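Local coordinates for probable adhesion protein (Pseudomonas aeruginosa PAO1, PDB 6R3Z), which binds ferrous iron, manganese and nickel ions and probably serves as the periplasmic solute-binding protein of a metal transport system, at residues 83-95 with 107-119. Sequence-based numbering, arbitrary orientation.
With NI (nickel (II) ion), chain B.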
loop_
_atom_site.group_PDB
_atom_site.type_symbol
_atom_site.label_atom_id
_atom_site.label_comp_id
_atom_site.label_asym_id
_atom_site.label_seq_id
_atom_site.Cartn_x
_atom_site.Cartn_y
_atom_site.Cartn_z
ATOM N N PRO A 83 17.314 -15.328 -4.155
ATOM C CA PRO A 83 16.198 -15.125 -5.092
ATOM C C PRO A 83 15.258 -13.997 -4.629
ATOM O O PRO A 83 15.001 -13.815 -3.433
ATOM C CB PRO A 83 15.489 -16.485 -5.097
ATOM C CG PRO A 83 16.565 -17.469 -4.719
ATOM C CD PRO A 83 17.359 -16.726 -3.673
ATOM N N VAL A 84 14.784 -13.212 -5.595
ATOM C CA VAL A 84 13.911 -12.088 -5.318
ATOM C C VAL A 84 12.666 -12.204 -6.187
ATOM O O VAL A 84 12.760 -12.452 -7.401
ATOM C CB VAL A 84 14.686 -10.759 -5.531
ATOM C CG1 VAL A 84 13.769 -9.611 -5.921
ATOM C CG2 VAL A 84 15.543 -10.409 -4.308
ATOM N N ILE A 85 11.506 -12.062 -5.552
ATOM C CA ILE A 85 10.235 -12.068 -6.276
ATOM C C ILE A 85 9.793 -10.634 -6.487
ATOM O O ILE A 85 9.519 -9.909 -5.513
ATOM C CB ILE A 85 9.148 -12.930 -5.576
ATOM C CG1 ILE A 85 9.549 -14.420 -5.593
ATOM C CG2 ILE A 85 7.760 -12.697 -6.209
ATOM C CD1 ILE A 85 8.656 -15.315 -4.682
ATOM N N GLU A 86 9.739 -10.222 -7.753
ATOM C CA GLU A 86 9.266 -8.879 -8.131
ATOM C C GLU A 86 7.722 -8.984 -8.197
ATOM O O GLU A 86 7.150 -9.430 -9.203
ATOM C CB GLU A 86 9.889 -8.425 -9.471
ATOM C CG GLU A 86 11.394 -8.176 -9.395
ATOM C CD GLU A 86 11.879 -6.973 -8.598
ATOM O OE1 GLU A 86 11.045 -6.123 -8.207
ATOM O OE2 GLU A 86 13.108 -6.875 -8.377
ATOM N N ALA A 87 7.050 -8.647 -7.074
ATOM C CA ALA A 87 5.591 -8.809 -6.951
ATOM C C ALA A 87 4.776 -8.087 -8.030
ATOM O O ALA A 87 3.670 -8.523 -8.368
ATOM C CB ALA A 87 5.128 -8.344 -5.577
ATOM N N ASN A 88 5.297 -6.953 -8.515
ATOM C CA ASN A 88 4.594 -6.089 -9.461
ATOM C C ASN A 88 4.882 -6.385 -10.929
ATOM O O ASN A 88 4.457 -5.608 -11.791
ATOM C CB ASN A 88 4.905 -4.624 -9.121
ATOM C CG ASN A 88 4.124 -4.162 -7.912
ATOM O OD1 ASN A 88 2.891 -4.058 -7.955
ATOM N ND2 ASN A 88 4.806 -3.943 -6.798
ATOM N N ALA A 89 5.575 -7.506 -11.218
ATOM C CA ALA A 89 5.967 -7.876 -12.596
ATOM C C ALA A 89 4.837 -7.788 -13.631
ATOM O O ALA A 89 5.107 -7.414 -14.775
ATOM C CB ALA A 89 6.597 -9.254 -12.621
ATOM N N LYS A 90 3.578 -8.098 -13.233
ATOM C CA LYS A 90 2.423 -8.092 -14.160
ATOM C C LYS A 90 1.396 -6.947 -13.932
ATOM O O LYS A 90 0.345 -6.932 -14.583
ATOM C CB LYS A 90 1.709 -9.468 -14.119
ATOM C CG LYS A 90 2.623 -10.699 -14.205
ATOM C CD LYS A 90 3.224 -10.920 -15.591
ATOM C CE LYS A 90 4.015 -12.202 -15.669
ATOM N NZ LYS A 90 3.140 -13.401 -15.776
ATOM N N VAL A 91 1.708 -5.990 -13.033
ATOM C CA VAL A 91 0.817 -4.887 -12.656
ATOM C C VAL A 91 0.915 -3.624 -13.557
ATOM O O VAL A 91 2.007 -3.047 -13.659
ATOM C CB VAL A 91 1.014 -4.506 -11.158
ATOM C CG1 VAL A 91 0.167 -3.294 -10.769
ATOM C CG2 VAL A 91 0.711 -5.691 -10.238
ATOM N N PRO A 92 -0.242 -3.102 -14.074
ATOM C CA PRO A 92 -0.222 -1.818 -14.806
ATOM C C PRO A 92 -0.014 -0.660 -13.825
ATOM O O PRO A 92 -0.729 -0.548 -12.818
ATOM C CB PRO A 92 -1.622 -1.743 -15.453
ATOM C CG PRO A 92 -2.238 -3.112 -15.263
ATOM C CD PRO A 92 -1.615 -3.643 -14.008
ATOM N N LEU A 93 0.986 0.188 -14.096
ATOM C CA LEU A 93 1.318 1.306 -13.205
ATOM C C LEU A 93 0.769 2.665 -13.691
ATOM O O LEU A 93 0.091 2.737 -14.721
ATOM C CB LEU A 93 2.847 1.373 -13.006
ATOM C CG LEU A 93 3.515 0.145 -12.371
ATOM C CD1 LEU A 93 4.853 -0.132 -13.014
ATOM C CD2 LEU A 93 3.706 0.339 -10.895
ATOM N N LEU A 94 1.063 3.737 -12.927
ATOM C CA LEU A 94 0.713 5.136 -13.227
ATOM C C LEU A 94 1.693 6.053 -12.466
ATOM O O LEU A 94 2.043 5.692 -11.362
ATOM C CB LEU A 94 -0.768 5.460 -12.889
ATOM C CG LEU A 94 -1.310 5.059 -11.507
ATOM C CD1 LEU A 94 -1.150 6.176 -10.511
ATOM C CD2 LEU A 94 -2.782 4.696 -11.582
ATOM N N ALA A 95 2.193 7.186 -13.022
ATOM C CA ALA A 95 1.908 7.746 -14.343
ATOM C C ALA A 95 2.925 7.241 -15.365
ATOM O O ALA A 95 3.084 6.034 -15.537
ATOM C CB ALA A 95 1.947 9.266 -14.277
ATOM N N VAL A 107 6.689 10.564 -11.986
ATOM C CA VAL A 107 7.304 9.494 -11.196
ATOM C C VAL A 107 6.268 8.362 -11.138
ATOM O O VAL A 107 5.080 8.647 -10.957
ATOM C CB VAL A 107 7.702 9.960 -9.754
ATOM C CG1 VAL A 107 8.536 8.892 -9.037
ATOM C CG2 VAL A 107 8.445 11.300 -9.756
ATOM N N VAL A 108 6.691 7.100 -11.346
ATOM C CA VAL A 108 5.755 5.963 -11.257
ATOM C C VAL A 108 5.313 5.849 -9.780
ATOM O O VAL A 108 6.158 5.865 -8.875
ATOM C CB VAL A 108 6.382 4.650 -11.804
ATOM C CG1 VAL A 108 5.687 3.412 -11.242
ATOM C CG2 VAL A 108 6.375 4.629 -13.334
ATOM N N ASN A 109 3.994 5.780 -9.544
ATOM C CA ASN A 109 3.455 5.683 -8.196
ATOM C C ASN A 109 3.707 4.248 -7.657
ATOM O O ASN A 109 3.198 3.281 -8.217
ATOM C CB ASN A 109 1.960 6.047 -8.152
ATOM C CG ASN A 109 1.460 6.248 -6.725
ATOM O OD1 ASN A 109 1.816 5.495 -5.797
ATOM N ND2 ASN A 109 0.611 7.253 -6.521
ATOM N N PRO A 110 4.475 4.096 -6.566
ATOM C CA PRO A 110 4.790 2.738 -6.082
ATOM C C PRO A 110 3.737 2.081 -5.178
ATOM O O PRO A 110 3.963 0.949 -4.736
ATOM C CB PRO A 110 6.108 2.951 -5.333
ATOM C CG PRO A 110 5.986 4.340 -4.764
ATOM C CD PRO A 110 5.169 5.133 -5.764
ATOM N N HIS A 111 2.632 2.787 -4.852
ATOM C CA HIS A 111 1.588 2.292 -3.925
ATOM C C HIS A 111 0.570 1.338 -4.564
ATOM O O HIS A 111 -0.637 1.454 -4.314
ATOM C CB HIS A 111 0.876 3.474 -3.248
ATOM C CG HIS A 111 1.797 4.369 -2.491
ATOM N ND1 HIS A 111 2.418 5.446 -3.108
ATOM C CD2 HIS A 111 2.155 4.345 -1.180
ATOM C CE1 HIS A 111 3.138 6.033 -2.162
ATOM N NE2 HIS A 111 3.027 5.395 -0.989
ATOM N N THR A 112 1.062 0.391 -5.391
ATOM C CA THR A 112 0.213 -0.593 -6.101
ATOM C C THR A 112 -0.571 -1.470 -5.111
ATOM O O THR A 112 -1.689 -1.921 -5.430
ATOM C CB THR A 112 1.076 -1.468 -7.016
ATOM O OG1 THR A 112 2.000 -2.203 -6.201
ATOM C CG2 THR A 112 1.825 -0.650 -8.096
ATOM N N PHE A 113 0.005 -1.691 -3.891
ATOM C CA PHE A 113 -0.657 -2.498 -2.846
ATOM C C PHE A 113 -1.953 -1.853 -2.332
ATOM O O PHE A 113 -2.758 -2.541 -1.716
ATOM C CB PHE A 113 0.294 -2.820 -1.686
ATOM C CG PHE A 113 1.095 -1.632 -1.207
ATOM C CD1 PHE A 113 0.610 -0.810 -0.190
ATOM C CD2 PHE A 113 2.340 -1.342 -1.760
ATOM C CE1 PHE A 113 1.359 0.279 0.268
ATOM C CE2 PHE A 113 3.084 -0.234 -1.314
ATOM C CZ PHE A 113 2.577 0.578 -0.313
ATOM N N LEU A 114 -2.173 -0.554 -2.586
ATOM C CA LEU A 114 -3.419 0.079 -2.149
ATOM C C LEU A 114 -4.448 0.091 -3.287
ATOM O O LEU A 114 -4.988 1.122 -3.642
ATOM C CB LEU A 114 -3.196 1.459 -1.507
ATOM C CG LEU A 114 -2.276 1.462 -0.272
ATOM C CD1 LEU A 114 -1.857 2.868 0.105
ATOM C CD2 LEU A 114 -2.904 0.746 0.905
ATOM N N SER A 115 -4.650 -1.066 -3.895
ATOM C CA SER A 115 -5.594 -1.300 -4.987
ATOM C C SER A 115 -6.006 -2.745 -4.853
ATOM O O SER A 115 -5.138 -3.607 -4.678
ATOM C CB SER A 115 -4.922 -1.113 -6.342
ATOM O OG SER A 115 -5.646 -1.757 -7.388
ATOM N N ILE A 116 -7.311 -3.022 -4.961
ATOM C CA ILE A 116 -7.785 -4.402 -4.871
ATOM C C ILE A 116 -7.321 -5.179 -6.111
ATOM O O ILE A 116 -6.800 -6.290 -5.971
ATOM C CB ILE A 116 -9.327 -4.451 -4.657
ATOM C CG1 ILE A 116 -9.739 -3.866 -3.259
ATOM C CG2 ILE A 116 -9.883 -5.893 -4.858
ATOM C CD1 ILE A 116 -9.205 -4.609 -2.018
ATOM N N SER A 117 -7.542 -4.611 -7.326
ATOM C CA SER A 117 -7.149 -5.279 -8.578
ATOM C C SER A 117 -5.630 -5.520 -8.662
ATOM O O SER A 117 -5.220 -6.628 -9.005
ATOM C CB SER A 117 -7.644 -4.501 -9.796
ATOM O OG SER A 117 -7.110 -3.189 -9.800
ATOM N N ALA A 118 -4.795 -4.512 -8.297
ATOM C CA ALA A 118 -3.340 -4.696 -8.335
ATOM C C ALA A 118 -2.892 -5.706 -7.228
ATOM O O ALA A 118 -1.961 -6.463 -7.466
ATOM C CB ALA A 118 -2.604 -3.365 -8.177
ATOM N N SER A 119 -3.554 -5.718 -6.051
ATOM C CA SER A 119 -3.235 -6.681 -4.971
ATOM C C SER A 119 -3.484 -8.113 -5.465
ATOM O O SER A 119 -2.649 -8.985 -5.243
ATOM C CB SER A 119 -4.079 -6.426 -3.726
ATOM O OG SER A 119 -3.577 -5.292 -3.041
HETATM NI NI NI B . 4.237 5.762 0.815
#
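Leu-94 and Asn-109 join the two backbones: Asn-109 N donates to Leu-94 O at 2.7 Å and nearly straight (167°), where the loop after strand 84-86 runs beside the one leading into helix 116-133. Next to this bond the side chains of Leu-94 and Asn-109 lie side by side, pointing the same way, with Leu-94 CD1 3.9 Å from Asn-109 CB. Deeper in, Thr-112 OG1 donates to Asn-88 OD1 at 2.7 Å, coming in at a bent 111° to the C=O and tilted from the amide plane; Asn-88 ND2 binds Asn-62 O, so both ends of the amide are engaged. With OG1 turned between backbone N and carbonyl carbon (chi1 63°), Thr-112 sends CG2 to Leu-93 CD2 at 3.5 Å. The same Leu-93 methyl also meets Val-108 CG1, the two side chains crossing at about a right angle. Strand 84-86 is an edge strand of one of two four-stranded parallel sheets, as expected of the two-lobed solute-binding protein 9 fold, and the segments meet on the way from that strand into the next helix. Ser-115 N-caps this helix, its OG accepting from Ala-118 N, and Val-91 CG1 rests on Ala-118 CB at 3.8 Å in the first turn. Asn-109 is a second-shell residue of the nickel site. Its OD1 accepts from His-111 N in an Asx turn and from His-111 ND1 at 2.8 Å, in the imidazole plane, which fixes the ring's rotation and leaves NE2 to bind nickel at 2.2 Å alongside His-41, His-66, His-177, His-199 and His-250.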